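Gene product PA4716 (Pseudomonas aeruginosa, PDB 1U0K) is a PhzF-family protein of unconfirmed function, probably an isomerase or epimerase with the two-lobed fold related to diaminopimelate epimerase. Local coordinates at residues A[3-7]-A[282-286]; A[10-16]-A[270-275]; A[59-65]-A[96-102]; A[73-79]-A[102-107]; A[137-141]-A[188-192]. Numbering follows the deposited sequence.

Contact 1 of 5, residues A[3-7]-A[282-286]; sequences MSRRY and LLTSA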
# COMPACT_ATOMS: atom_id res chain seq x y z
N MSE A 3 9.23 -19.29 20.23
CA MSE A 3 9.54 -19.14 18.82
C MSE A 3 8.51 -18.29 18.13
O MSE A 3 8.70 -17.90 16.98
CB MSE A 3 9.51 -20.49 18.13
CG MSE A 3 10.45 -21.46 18.70
SE MSE A 3 10.52 -22.94 17.48
CE MSE A 3 12.35 -23.38 17.81
N SER A 4 7.39 -18.05 18.81
CA SER A 4 6.28 -17.33 18.22
C SER A 4 6.69 -15.89 17.99
O SER A 4 7.24 -15.25 18.88
CB SER A 4 5.06 -17.40 19.14
OG SER A 4 3.99 -16.62 18.61
N ARG A 5 6.47 -15.41 16.77
CA ARG A 5 6.67 -14.01 16.44
C ARG A 5 5.38 -13.50 15.83
O ARG A 5 4.66 -14.25 15.16
CB ARG A 5 7.80 -13.82 15.44
CG ARG A 5 9.18 -14.31 15.89
CD ARG A 5 9.90 -15.16 14.84
NE ARG A 5 9.06 -16.26 14.35
CZ ARG A 5 8.85 -16.55 13.06
NH1 ARG A 5 9.42 -15.84 12.09
NH2 ARG A 5 8.06 -17.58 12.74
N ARG A 6 5.08 -12.25 16.09
CA ARG A 6 3.80 -11.68 15.72
C ARG A 6 3.99 -10.28 15.19
O ARG A 6 4.95 -9.59 15.53
CB ARG A 6 2.88 -11.54 16.94
CG ARG A 6 2.57 -12.84 17.64
CD ARG A 6 2.03 -12.66 19.06
NE ARG A 6 2.92 -11.87 19.91
CZ ARG A 6 2.66 -11.53 21.17
NH1 ARG A 6 1.53 -11.91 21.77
NH2 ARG A 6 3.53 -10.79 21.85
N TYR A 7 3.05 -9.87 14.35
CA TYR A 7 2.79 -8.46 14.13
C TYR A 7 1.33 -8.17 14.40
O TYR A 7 0.50 -9.08 14.53
CB TYR A 7 3.24 -8.01 12.73
CG TYR A 7 2.40 -8.53 11.60
CD1 TYR A 7 1.23 -7.92 11.24
CD2 TYR A 7 2.79 -9.67 10.90
CE1 TYR A 7 0.45 -8.40 10.19
CE2 TYR A 7 2.03 -10.15 9.83
CZ TYR A 7 0.85 -9.52 9.50
OH TYR A 7 0.06 -9.99 8.47
N LEU A 282 3.53 -15.19 12.60
CA LEU A 282 4.40 -15.46 11.46
C LEU A 282 4.59 -16.95 11.34
O LEU A 282 4.82 -17.64 12.33
CB LEU A 282 5.76 -14.76 11.62
CG LEU A 282 5.76 -13.24 11.54
CD1 LEU A 282 7.20 -12.77 11.43
CD2 LEU A 282 4.91 -12.72 10.41
N LEU A 283 4.52 -17.43 10.11
CA LEU A 283 4.58 -18.85 9.80
C LEU A 283 5.90 -19.22 9.11
O LEU A 283 6.15 -20.38 8.86
CB LEU A 283 3.39 -19.22 8.90
CG LEU A 283 2.01 -18.92 9.49
CD1 LEU A 283 0.95 -19.16 8.42
CD2 LEU A 283 1.75 -19.76 10.73
N THR A 284 6.73 -18.23 8.80
CA THR A 284 8.01 -18.47 8.12
C THR A 284 9.13 -18.60 9.14
O THR A 284 8.90 -18.48 10.34
CB THR A 284 8.34 -17.34 7.14
OG1 THR A 284 8.29 -16.08 7.83
CG2 THR A 284 7.29 -17.25 6.05
N SER A 285 10.33 -18.86 8.66
CA SER A 285 11.47 -19.09 9.54
C SER A 285 11.98 -17.76 10.10
O SER A 285 11.92 -16.72 9.41
CB SER A 285 12.57 -19.85 8.80
OG SER A 285 12.93 -19.20 7.60
N ALA A 286 12.49 -17.78 11.33
CA ALA A 286 12.76 -16.54 12.06
C ALA A 286 14.04 -15.84 11.60
O ALA A 286 13.99 -14.68 11.19
CB ALA A 286 12.79 -16.79 13.57
O HOH W 1 5.71 -17.57 14.82
O HOH W 2 11.21 -13.46 11.68

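Contact 2 of 5, residues A[10-16]-A[270-275]; sequences LDVFAER and VGGHVQ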
# COMPACT_ATOMS: atom_id res chain seq x y z
N LEU A 10 -3.07 -2.12 13.63
CA LEU A 10 -3.70 -1.10 14.47
C LEU A 10 -4.17 0.05 13.61
O LEU A 10 -3.65 0.27 12.52
CB LEU A 10 -2.69 -0.54 15.49
CG LEU A 10 -2.39 -1.35 16.74
CD1 LEU A 10 -1.73 -2.66 16.45
CD2 LEU A 10 -1.52 -0.53 17.68
N ASP A 11 -5.11 0.82 14.12
CA ASP A 11 -5.43 2.13 13.56
C ASP A 11 -5.11 3.22 14.57
O ASP A 11 -5.50 3.12 15.73
CB ASP A 11 -6.90 2.22 13.21
CG ASP A 11 -7.25 1.40 12.02
OD1 ASP A 11 -6.41 1.26 11.10
OD2 ASP A 11 -8.36 0.84 11.92
N VAL A 12 -4.42 4.25 14.11
CA VAL A 12 -4.03 5.38 14.95
C VAL A 12 -4.79 6.63 14.52
O VAL A 12 -5.05 6.84 13.32
CB VAL A 12 -2.51 5.62 14.86
CG1 VAL A 12 -2.08 6.75 15.82
CG2 VAL A 12 -1.73 4.34 15.16
N PHE A 13 -5.15 7.46 15.50
CA PHE A 13 -6.08 8.58 15.31
C PHE A 13 -7.45 8.06 14.88
O PHE A 13 -8.07 8.55 13.93
CB PHE A 13 -5.54 9.62 14.32
CG PHE A 13 -4.18 10.16 14.69
CD1 PHE A 13 -3.09 9.98 13.84
CD2 PHE A 13 -3.98 10.86 15.87
CE1 PHE A 13 -1.84 10.48 14.16
CE2 PHE A 13 -2.73 11.37 16.19
CZ PHE A 13 -1.66 11.18 15.34
N ALA A 14 -7.93 7.07 15.64
CA ALA A 14 -9.10 6.28 15.29
C ALA A 14 -9.90 5.97 16.55
O ALA A 14 -9.42 5.30 17.47
CB ALA A 14 -8.66 4.96 14.61
N GLU A 15 -11.13 6.48 16.62
CA GLU A 15 -12.01 6.18 17.74
C GLU A 15 -12.82 4.91 17.50
O GLU A 15 -13.39 4.36 18.44
CB GLU A 15 -12.91 7.37 18.06
CG GLU A 15 -12.10 8.61 18.39
CD GLU A 15 -12.87 9.74 19.04
OE1 GLU A 15 -12.57 10.91 18.72
OE2 GLU A 15 -13.75 9.46 19.89
N ARG A 16 -12.87 4.46 16.25
CA ARG A 16 -13.46 3.16 15.89
C ARG A 16 -12.52 2.40 14.94
O ARG A 16 -11.73 3.01 14.24
CB ARG A 16 -14.79 3.36 15.18
CG ARG A 16 -15.90 3.91 16.04
CD ARG A 16 -17.23 3.96 15.33
NE ARG A 16 -17.12 4.61 14.03
CZ ARG A 16 -17.17 5.93 13.84
NH1 ARG A 16 -17.34 6.77 14.86
NH2 ARG A 16 -17.05 6.41 12.61
N VAL A 270 1.68 15.32 21.02
CA VAL A 270 0.73 14.86 20.02
C VAL A 270 0.05 13.59 20.53
O VAL A 270 0.72 12.70 21.03
CB VAL A 270 1.42 14.59 18.67
CG1 VAL A 270 0.41 14.14 17.61
CG2 VAL A 270 2.21 15.81 18.19
N GLY A 271 -1.27 13.51 20.42
CA GLY A 271 -2.00 12.36 20.92
C GLY A 271 -3.18 11.97 20.05
O GLY A 271 -3.61 12.72 19.18
N GLY A 272 -3.70 10.78 20.30
CA GLY A 272 -4.85 10.28 19.58
C GLY A 272 -5.31 8.93 20.09
O GLY A 272 -4.60 8.25 20.82
N HIS A 273 -6.52 8.56 19.68
CA HIS A 273 -7.07 7.25 19.97
C HIS A 273 -6.45 6.17 19.07
O HIS A 273 -6.08 6.44 17.93
CB HIS A 273 -8.60 7.27 19.84
CG HIS A 273 -9.27 8.11 20.88
ND1 HIS A 273 -9.56 7.64 22.14
CD2 HIS A 273 -9.71 9.39 20.84
CE1 HIS A 273 -10.14 8.60 22.84
NE2 HIS A 273 -10.25 9.67 22.07
N VAL A 274 -6.35 4.97 19.61
CA VAL A 274 -5.77 3.83 18.91
C VAL A 274 -6.65 2.61 19.10
O VAL A 274 -7.08 2.32 20.20
CB VAL A 274 -4.35 3.52 19.44
CG1 VAL A 274 -3.75 2.34 18.68
CG2 VAL A 274 -3.44 4.76 19.34
N GLN A 275 -6.91 1.90 18.00
CA GLN A 275 -7.65 0.65 18.02
C GLN A 275 -6.75 -0.49 17.56
O GLN A 275 -5.95 -0.32 16.66
CB GLN A 275 -8.84 0.73 17.08
CG GLN A 275 -9.74 1.93 17.31
CD GLN A 275 -10.30 2.00 18.72
OE1 GLN A 275 -10.77 1.01 19.27
NE2 GLN A 275 -10.24 3.18 19.31

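Contact 3 of 5, residues A[59-65]-A[96-102]; sequences RAFRARI and QHWTLHL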
# COMPACT_ATOMS: atom_id res chain seq x y z
N ARG A 59 9.58 -1.06 30.31
CA ARG A 59 8.87 0.13 29.84
C ARG A 59 9.65 0.90 28.77
O ARG A 59 9.22 1.98 28.37
CB ARG A 59 8.57 1.08 31.00
CG ARG A 59 7.67 0.49 32.07
CD ARG A 59 7.17 1.52 33.05
NE ARG A 59 6.08 1.02 33.88
CZ ARG A 59 4.83 0.82 33.47
NH1 ARG A 59 4.46 1.10 32.21
NH2 ARG A 59 3.94 0.34 34.33
N ALA A 60 10.77 0.35 28.30
CA ALA A 60 11.58 1.00 27.28
C ALA A 60 11.96 0.06 26.14
O ALA A 60 12.31 -1.09 26.35
CB ALA A 60 12.84 1.63 27.90
N PHE A 61 11.82 0.54 24.90
CA PHE A 61 12.09 -0.24 23.71
C PHE A 61 12.82 0.62 22.71
O PHE A 61 12.54 1.81 22.61
CB PHE A 61 10.77 -0.72 23.07
CG PHE A 61 10.00 -1.64 23.95
CD1 PHE A 61 9.29 -1.15 25.02
CD2 PHE A 61 10.01 -3.00 23.72
CE1 PHE A 61 8.60 -2.01 25.86
CE2 PHE A 61 9.29 -3.86 24.55
CZ PHE A 61 8.60 -3.37 25.62
N ARG A 62 13.73 0.02 21.96
CA ARG A 62 14.21 0.68 20.76
C ARG A 62 13.18 0.45 19.66
O ARG A 62 12.49 -0.57 19.64
CB ARG A 62 15.56 0.14 20.33
CG ARG A 62 16.68 0.40 21.33
CD ARG A 62 18.02 -0.14 20.88
NE ARG A 62 18.10 -1.60 21.02
CZ ARG A 62 18.67 -2.43 20.14
NH1 ARG A 62 19.23 -1.98 19.02
NH2 ARG A 62 18.67 -3.74 20.39
N ALA A 63 13.09 1.41 18.77
CA ALA A 63 12.13 1.35 17.67
C ALA A 63 12.79 1.67 16.34
O ALA A 63 13.74 2.46 16.27
CB ALA A 63 11.01 2.27 17.92
N ARG A 64 12.28 1.05 15.28
CA ARG A 64 12.70 1.34 13.93
C ARG A 64 11.41 1.53 13.12
O ARG A 64 10.51 0.69 13.19
CB ARG A 64 13.51 0.18 13.34
CG ARG A 64 14.73 -0.29 14.13
CD ARG A 64 15.94 0.58 13.98
NE ARG A 64 16.48 0.65 12.62
CZ ARG A 64 17.29 -0.24 12.06
NH1 ARG A 64 17.66 -1.34 12.70
NH2 ARG A 64 17.72 -0.02 10.83
N ILE A 65 11.33 2.65 12.41
CA ILE A 65 10.15 2.99 11.61
C ILE A 65 10.52 3.04 10.15
O ILE A 65 11.51 3.67 9.77
CB ILE A 65 9.56 4.35 12.03
CG1 ILE A 65 9.12 4.34 13.50
CG2 ILE A 65 8.40 4.72 11.14
CD1 ILE A 65 8.83 5.73 14.06
N GLN A 96 -0.21 4.19 31.77
CA GLN A 96 1.10 3.56 31.61
C GLN A 96 2.03 4.55 30.93
O GLN A 96 1.58 5.34 30.10
CB GLN A 96 0.98 2.30 30.76
CG GLN A 96 0.01 1.26 31.31
CD GLN A 96 0.47 0.67 32.63
OE1 GLN A 96 1.66 0.32 32.74
NE2 GLN A 96 -0.36 0.55 33.56
N HIS A 97 3.31 4.49 31.29
CA HIS A 97 4.35 5.32 30.70
C HIS A 97 5.39 4.45 30.01
O HIS A 97 5.71 3.36 30.47
CB HIS A 97 5.01 6.18 31.78
CG HIS A 97 4.07 7.14 32.44
ND1 HIS A 97 3.21 6.76 33.45
CD2 HIS A 97 3.85 8.46 32.24
CE1 HIS A 97 2.50 7.81 33.83
NE2 HIS A 97 2.87 8.85 33.11
N TRP A 98 5.90 4.95 28.89
CA TRP A 98 6.80 4.22 28.00
C TRP A 98 7.88 5.16 27.51
O TRP A 98 7.68 6.36 27.41
CB TRP A 98 6.03 3.69 26.78
CG TRP A 98 4.78 3.01 27.13
CD1 TRP A 98 3.51 3.52 27.04
CD2 TRP A 98 4.64 1.69 27.64
NE1 TRP A 98 2.61 2.59 27.47
CE2 TRP A 98 3.27 1.45 27.84
CE3 TRP A 98 5.55 0.66 27.94
CZ2 TRP A 98 2.79 0.24 28.34
CZ3 TRP A 98 5.06 -0.53 28.45
CH2 TRP A 98 3.70 -0.73 28.64
N THR A 99 9.04 4.60 27.18
CA THR A 99 10.09 5.34 26.48
C THR A 99 10.46 4.57 25.24
O THR A 99 10.82 3.39 25.32
CB THR A 99 11.31 5.50 27.38
OG1 THR A 99 10.93 6.18 28.59
CG2 THR A 99 12.35 6.41 26.72
N LEU A 100 10.37 5.21 24.09
CA LEU A 100 10.79 4.60 22.84
C LEU A 100 12.03 5.30 22.30
O LEU A 100 12.06 6.51 22.16
CB LEU A 100 9.65 4.61 21.82
CG LEU A 100 8.42 3.82 22.25
CD1 LEU A 100 7.32 3.95 21.20
CD2 LEU A 100 8.74 2.35 22.50
N HIS A 101 13.06 4.52 21.98
CA HIS A 101 14.34 5.05 21.54
C HIS A 101 14.47 4.91 20.04
O HIS A 101 14.50 3.80 19.52
CB HIS A 101 15.49 4.33 22.25
CG HIS A 101 15.55 4.63 23.71
ND1 HIS A 101 16.04 5.82 24.21
CD2 HIS A 101 15.16 3.90 24.78
CE1 HIS A 101 15.95 5.81 25.53
NE2 HIS A 101 15.42 4.65 25.90
N LEU A 102 14.53 6.04 19.35
CA LEU A 102 14.93 6.08 17.95
C LEU A 102 16.41 6.44 17.93
O LEU A 102 16.94 6.90 18.93
CB LEU A 102 14.08 7.11 17.19
CG LEU A 102 12.58 6.75 17.09
CD1 LEU A 102 11.75 7.98 16.77
CD2 LEU A 102 12.35 5.66 16.04
O HOH W 3 10.04 4.31 30.31

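Contact 4 of 5, residues A[73-79]-A[102-107]; sequences PFAGHPL and LASKSV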
# COMPACT_ATOMS: atom_id res chain seq x y z
N PRO A 73 13.81 7.30 10.97
CA PRO A 73 14.06 7.25 12.42
C PRO A 73 13.67 8.52 13.22
O PRO A 73 14.44 8.98 14.06
CB PRO A 73 15.57 6.99 12.49
CG PRO A 73 16.10 7.69 11.28
CD PRO A 73 15.07 7.44 10.21
N PHE A 74 12.46 9.05 13.01
CA PHE A 74 12.02 10.27 13.68
C PHE A 74 10.65 10.13 14.34
O PHE A 74 9.81 9.34 13.89
CB PHE A 74 12.03 11.43 12.67
CG PHE A 74 13.20 11.40 11.74
CD1 PHE A 74 13.10 10.85 10.48
CD2 PHE A 74 14.44 11.88 12.16
CE1 PHE A 74 14.19 10.80 9.63
CE2 PHE A 74 15.53 11.84 11.32
CZ PHE A 74 15.41 11.30 10.06
N ALA A 75 10.44 10.91 15.40
CA ALA A 75 9.20 10.89 16.17
C ALA A 75 7.98 10.98 15.24
O ALA A 75 7.93 11.87 14.40
CB ALA A 75 9.19 12.04 17.18
N GLY A 76 7.05 10.03 15.38
CA GLY A 76 5.83 9.99 14.56
C GLY A 76 4.72 9.17 15.20
O GLY A 76 4.95 8.55 16.25
N HIS A 77 3.54 9.12 14.57
CA HIS A 77 2.39 8.34 15.07
C HIS A 77 2.53 6.79 15.15
O HIS A 77 1.74 6.15 15.85
CB HIS A 77 1.12 8.68 14.28
CG HIS A 77 1.15 8.13 12.90
ND1 HIS A 77 1.90 8.69 11.89
CD2 HIS A 77 0.60 7.01 12.38
CE1 HIS A 77 1.79 7.96 10.80
NE2 HIS A 77 1.01 6.93 11.07
N PRO A 78 3.47 6.16 14.45
CA PRO A 78 3.79 4.76 14.79
C PRO A 78 4.13 4.58 16.26
O PRO A 78 3.88 3.52 16.82
CB PRO A 78 4.98 4.45 13.89
CG PRO A 78 4.74 5.29 12.70
CD PRO A 78 4.27 6.61 13.30
N LEU A 79 4.69 5.61 16.90
CA LEU A 79 5.02 5.53 18.32
C LEU A 79 3.75 5.47 19.19
O LEU A 79 3.74 4.74 20.17
CB LEU A 79 5.93 6.68 18.76
CG LEU A 79 7.30 6.84 18.08
CD1 LEU A 79 8.06 8.01 18.71
CD2 LEU A 79 8.17 5.62 18.14
N LEU A 102 14.53 6.04 19.35
CA LEU A 102 14.93 6.08 17.95
C LEU A 102 16.41 6.44 17.93
O LEU A 102 16.94 6.90 18.93
CB LEU A 102 14.08 7.11 17.19
CG LEU A 102 12.58 6.75 17.09
CD1 LEU A 102 11.75 7.98 16.77
CD2 LEU A 102 12.35 5.66 16.04
N ALA A 103 17.09 6.20 16.81
CA ALA A 103 18.53 6.48 16.72
C ALA A 103 18.85 7.89 17.20
O ALA A 103 19.75 8.09 18.02
CB ALA A 103 19.00 6.29 15.29
N SER A 104 18.07 8.85 16.71
CA SER A 104 18.30 10.29 16.92
C SER A 104 17.89 10.80 18.30
O SER A 104 18.53 11.71 18.83
CB SER A 104 17.53 11.11 15.87
OG SER A 104 16.20 10.62 15.72
N LYS A 105 16.82 10.24 18.86
CA LYS A 105 16.34 10.67 20.17
C LYS A 105 15.45 9.67 20.90
O LYS A 105 15.01 8.66 20.34
CB LYS A 105 15.61 12.02 20.06
CG LYS A 105 14.36 12.00 19.21
CD LYS A 105 13.77 13.41 19.10
CE LYS A 105 12.26 13.41 19.25
NZ LYS A 105 11.70 14.80 19.20
N SER A 106 15.20 9.98 22.17
CA SER A 106 14.30 9.25 23.05
C SER A 106 12.95 9.97 23.09
O SER A 106 12.90 11.20 23.08
CB SER A 106 14.94 9.20 24.44
OG SER A 106 14.07 8.64 25.40
N VAL A 107 11.84 9.22 23.13
CA VAL A 107 10.51 9.81 23.18
C VAL A 107 9.71 9.22 24.34
O VAL A 107 9.57 8.01 24.45
CB VAL A 107 9.72 9.57 21.88
CG1 VAL A 107 8.36 10.23 21.93
CG2 VAL A 107 10.51 10.06 20.67

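Contact 5 of 5, residues A[137-141]-A[188-192]; sequences TCRWF and ALDKL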
# COMPACT_ATOMS: atom_id res chain seq x y z
N THR A 137 10.99 31.10 -4.44
CA THR A 137 10.93 29.70 -4.06
C THR A 137 9.54 29.31 -3.56
O THR A 137 9.04 28.23 -3.87
CB THR A 137 11.98 29.39 -2.98
OG1 THR A 137 13.29 29.66 -3.49
CG2 THR A 137 12.00 27.91 -2.61
N CYS A 138 8.91 30.19 -2.79
CA CYS A 138 7.55 29.94 -2.29
C CYS A 138 6.60 29.73 -3.47
O CYS A 138 5.77 28.82 -3.47
CB CYS A 138 7.06 31.12 -1.43
SG CYS A 138 7.94 31.35 0.14
N ARG A 139 6.73 30.57 -4.48
CA ARG A 139 5.92 30.48 -5.69
C ARG A 139 6.15 29.17 -6.45
O ARG A 139 5.21 28.55 -6.93
CB ARG A 139 6.25 31.67 -6.60
CG ARG A 139 5.62 31.65 -7.97
CD ARG A 139 5.97 32.88 -8.79
NE ARG A 139 5.36 32.87 -10.11
CZ ARG A 139 5.46 33.86 -11.00
NH1 ARG A 139 6.16 34.96 -10.72
NH2 ARG A 139 4.86 33.76 -12.18
N TRP A 140 7.41 28.74 -6.52
CA TRP A 140 7.75 27.49 -7.19
C TRP A 140 7.06 26.29 -6.54
O TRP A 140 6.51 25.44 -7.22
CB TRP A 140 9.28 27.28 -7.22
CG TRP A 140 9.70 26.07 -8.00
CD1 TRP A 140 10.01 26.01 -9.33
CD2 TRP A 140 9.81 24.73 -7.50
NE1 TRP A 140 10.33 24.72 -9.68
CE2 TRP A 140 10.21 23.91 -8.58
CE3 TRP A 140 9.62 24.14 -6.25
CZ2 TRP A 140 10.43 22.54 -8.44
CZ3 TRP A 140 9.83 22.78 -6.11
CH2 TRP A 140 10.23 21.99 -7.20
N PHE A 141 7.07 26.24 -5.21
CA PHE A 141 6.45 25.11 -4.50
C PHE A 141 4.94 25.06 -4.70
O PHE A 141 4.35 23.99 -4.82
CB PHE A 141 6.81 25.14 -3.01
CG PHE A 141 8.08 24.40 -2.69
CD1 PHE A 141 9.29 25.07 -2.60
CD2 PHE A 141 8.05 23.03 -2.50
CE1 PHE A 141 10.46 24.37 -2.31
CE2 PHE A 141 9.22 22.33 -2.22
CZ PHE A 141 10.42 23.01 -2.12
N ALA A 188 14.89 20.85 -4.62
CA ALA A 188 14.32 22.07 -4.03
C ALA A 188 14.23 21.94 -2.51
O ALA A 188 14.58 22.87 -1.77
CB ALA A 188 12.94 22.35 -4.61
N LEU A 189 13.78 20.78 -2.04
CA LEU A 189 13.69 20.51 -0.62
C LEU A 189 15.09 20.40 0.00
O LEU A 189 15.29 20.84 1.13
CB LEU A 189 12.86 19.24 -0.35
CG LEU A 189 11.34 19.37 -0.49
CD1 LEU A 189 10.68 18.00 -0.43
CD2 LEU A 189 10.75 20.28 0.59
N ASP A 190 16.04 19.85 -0.75
CA ASP A 190 17.44 19.74 -0.29
C ASP A 190 18.03 21.09 0.05
O ASP A 190 18.73 21.22 1.05
CB ASP A 190 18.33 19.10 -1.36
CG ASP A 190 18.12 17.60 -1.48
OD1 ASP A 190 17.46 17.00 -0.61
OD2 ASP A 190 18.59 16.96 -2.45
N LYS A 191 17.78 22.08 -0.79
CA LYS A 191 18.28 23.43 -0.57
C LYS A 191 17.77 24.00 0.77
O LYS A 191 18.49 24.73 1.44
CB LYS A 191 17.86 24.36 -1.72
CG LYS A 191 18.63 24.13 -3.01
CD LYS A 191 18.29 25.18 -4.07
CE LYS A 191 18.67 24.73 -5.47
NZ LYS A 191 17.83 25.37 -6.52
N LEU A 192 16.55 23.63 1.15
CA LEU A 192 15.91 24.13 2.37
C LEU A 192 16.12 23.27 3.62
O LEU A 192 15.63 23.61 4.70
CB LEU A 192 14.41 24.29 2.11
CG LEU A 192 14.07 25.26 0.99
CD1 LEU A 192 12.62 25.14 0.60
CD2 LEU A 192 14.41 26.69 1.42

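Contact 1 of 5, residues A[3-7]-A[282-286]
Arg5 lays its guanidinium between the side chain of Leu282 and the backbone of Ala286, with Leu282 CB over one face, 3.8 Å from Arg5 NH2, and Ala286 N over the other. Its edge is turned to the carbonyl of Thr284: Arg5 NH2 gives a hydrogen bond of 2.7 Å to Thr284 O, and Arg5 NH1 a weak one of 3.2 Å to the same oxygen. Arg5 NE bonds back to Met3 O (3.1 Å), which holds the head group in place as the C-terminal tail curls round it; residue 3 is selenomethionine. On the backbone, Leu282 N donates to Arg5 O at 3.0 Å and almost straight. Tyr7 and Ala280 bond next along the antiparallel strands 6-12 and 267-282, and this bond continues that pairing toward the chain ends, which meet where the sheet of this subunit reaches the dimer interface. There Leu282 pairs with an antiparallel strand of the second subunit, and the sheet runs on. Two waters fill the gaps. Water 1 accepts from Arg5 N (3.0 Å) and donates to Leu282 O (2.6 Å); water 2 links Arg5 NH1 (3.0 Å) to Ala286 O (3.1 Å). Deeper in, the ring edge of Tyr7 meets Leu282, CD2 to CD2 at 3.7 Å, while Ala278 of the second subunit packs on both residues.

Contact 2 of 5, residues A[10-16]-A[270-275]
Strands 10-12 and 270-275 are antiparallel neighbours in the mixed sheet, their axes 4.8 Å apart at 168°. Asp11 and Gln275 form a hydrogen-bonded pair, Asp11 N to Gln275 O and Gln275 N to Asp11 O, both 2.9 Å; Val12 and Val274 follow as a non-hydrogen-bonded pair. The ladder then breaks up. Phe13 takes a left-handed backbone conformation (phi 62°, psi 50°), and His273 O receives Ala14 N at 3.0 Å and, weakly, Phe13 N at 2.8 Å. Among side-chain polar groups, Gln275 reaches to the turn that follows strand 6-12, while Glu15, salt-bridged to Arg257, brings CG to 3.5 Å from His273 CD2.

Apolar packing lies on the Val12 and Val274 face: Leu10 CD2 meets Val274 CG1 at 3.8 Å and Val12 CG1 meets Val274 CG2 at 4.3 Å, with Leu80 and Ala84 of helix 78-90 on the two valines. The Phe13 ring runs along the glycines, its CE2 3.4 Å from Gly271 O. A CB on Gly272 would collide with Phe13 CD2. Phe13 is about 9 Å, side chain to side chain, from the predicted active-site Glu48. At the other end, Gln275 NE2 donates to Ala14 O at 2.9 Å.

Contact 3 of 5, residues A[59-65]-A[96-102]
The guanidinium of Arg59 reaches across to the start of strand 96-101: NH2 and NH1 of Arg59 both donate to Gln96 OE1, at 2.8 and 3.0 Å, and Arg59 NH1 also bonds to His97 O at 3.1 Å. That lays it over one face of the Trp98 ring, though Arg59 CZ is 5.4 Å from the centroid of the six-membered ring, long enough that any cation-pi attraction is weak. Four backbone bonds continue the join: Thr99 N to Arg59 O (2.9 Å), Phe61 N to Thr99 O (3.0 Å), His101 N to Phe61 O (2.8 Å) and Ala63 N to His101 O (2.9 Å). This is a parallel ladder, Ala60 beside Thr99, Phe61 beside Leu100 and Arg62 beside His101, with the strands twisted 40° apart. Water 3 donates to Arg59 O (3.1 Å) and lies 2.7 Å from Thr99 OG1, to which it is also hydrogen-bonded.

On the Phe61 and Leu100 face the packing is greasy: Phe61 CB sits 3.7 Å from Leu100 CD2, and Leu102 CD2 touches Ala63 CB (4.1 Å) and Ile65 CD1 (4.0 Å). Helix 78-90 covers this face, with Leu86 on Phe61 and Leu79 on Leu100, completing the beta-alpha-beta crossover from strand 60-67 to strand 96-101. Strands 48-54 and 106-114 flank the pair, and Ile65 rests on the predicted active-site Glu48.

Contact 4 of 5, residues A[73-79]-A[102-107]
Leu79 N bonds back to Gly76 O at 3.0 Å as the loop of 73-79 runs into helix 78-90. Across from it, 102-105 make the turn of the beta-hairpin formed by strands 96-101 and 106-114, closed by Leu102 N to Lys105 O at 2.8 Å, and 106-107 begin its second strand. Helix and hairpin belong to the same lobe, and the helix entry packs against the hairpin bend. Leu102 buries the most surface here. Its CD1 sits against the loop backbone, 3.4 Å from Phe74 C and 3.5 Å from Ala75 N, and 4.2 Å from Leu79 CD1. Leu79 CD1 also touches Val107 CG2 at 3.7 Å, with Met122 of strand 117-129 packing on both residues. Ala75 CB lies on the aliphatic part of Lys105 (CE, 3.9 Å), whose amino group goes on to the carbonyls of Gln124 and Thr162. His77, nearby in the same loop, touches the predicted active-site Glu48. On the exposed side of the contact, Ser104 OG lies 2.9 Å from Pro73 O.

Contact 5 of 5, residues A[137-141]-A[188-192]
Phe141 is the bump here, projecting from helix 135-144 into the surface of helix 186-192. Its ring tip fits a hollow made by Ala188, Leu189 and Leu192: CZ of Phe141 reaches Ala188 CB at 3.6 Å, CE2 of Phe141 reaches Leu189 CD2 at 3.8 Å, and CE1 of Phe141 reaches Leu192 CD1 at 3.7 Å. The floor is low because Ala188 has only a methyl, while the two leucines rise around it. The three residues come from little more than one turn.

Beside this ring, Trp140 makes the shortest approach of the contact, its six-membered ring meeting the same methyl with Trp140 CZ3 3.5 Å from Ala188 CB, so the alanine is touched by both aromatics. Thr137 fits more loosely: Thr137 CG2 comes within 4.3 Å of Leu192 CD1, while the Thr137 hydroxyl turns to Asp134.

The helix segments run at 142° to one another with axes 12.0 Å apart, too far for backbones to meet, so it is the large rings that bridge the gap. Beneath, Val197 and Leu167 of strands 196-201 and 166-170 pack on both Phe141 and Leu189, so the two helices share one apolar layer over the sheet of the second lobe. Every contact between the segments is carbon to carbon, and the 215 Å² buried is consistent with apolar packing, without hydrogen bonds between the segments.

How the contacts relate
Contacts 3 and 4 are the closest pair, centres 8 Å apart: they share Leu102, Leu100 O to Val107 N (2.9 Å) probably continues the ladder between them, and their segments alternate along the chain around helix 78-90. Contact 2 meets contact 4 where Phe13 CE1 packs on His77 CB at 3.5 Å. All three come near the predicted active-site Glu48, with side chains of Ile65, Phe74 and Phe13 about 3, 8 and 9 Å from its side chain. Contact 1 lies farther along strand 6-12, its centre 26 Å from that of contact 2, at the dimer interface. Contact 5 sits in the other lobe, its centre 44 Å from that of contact 1.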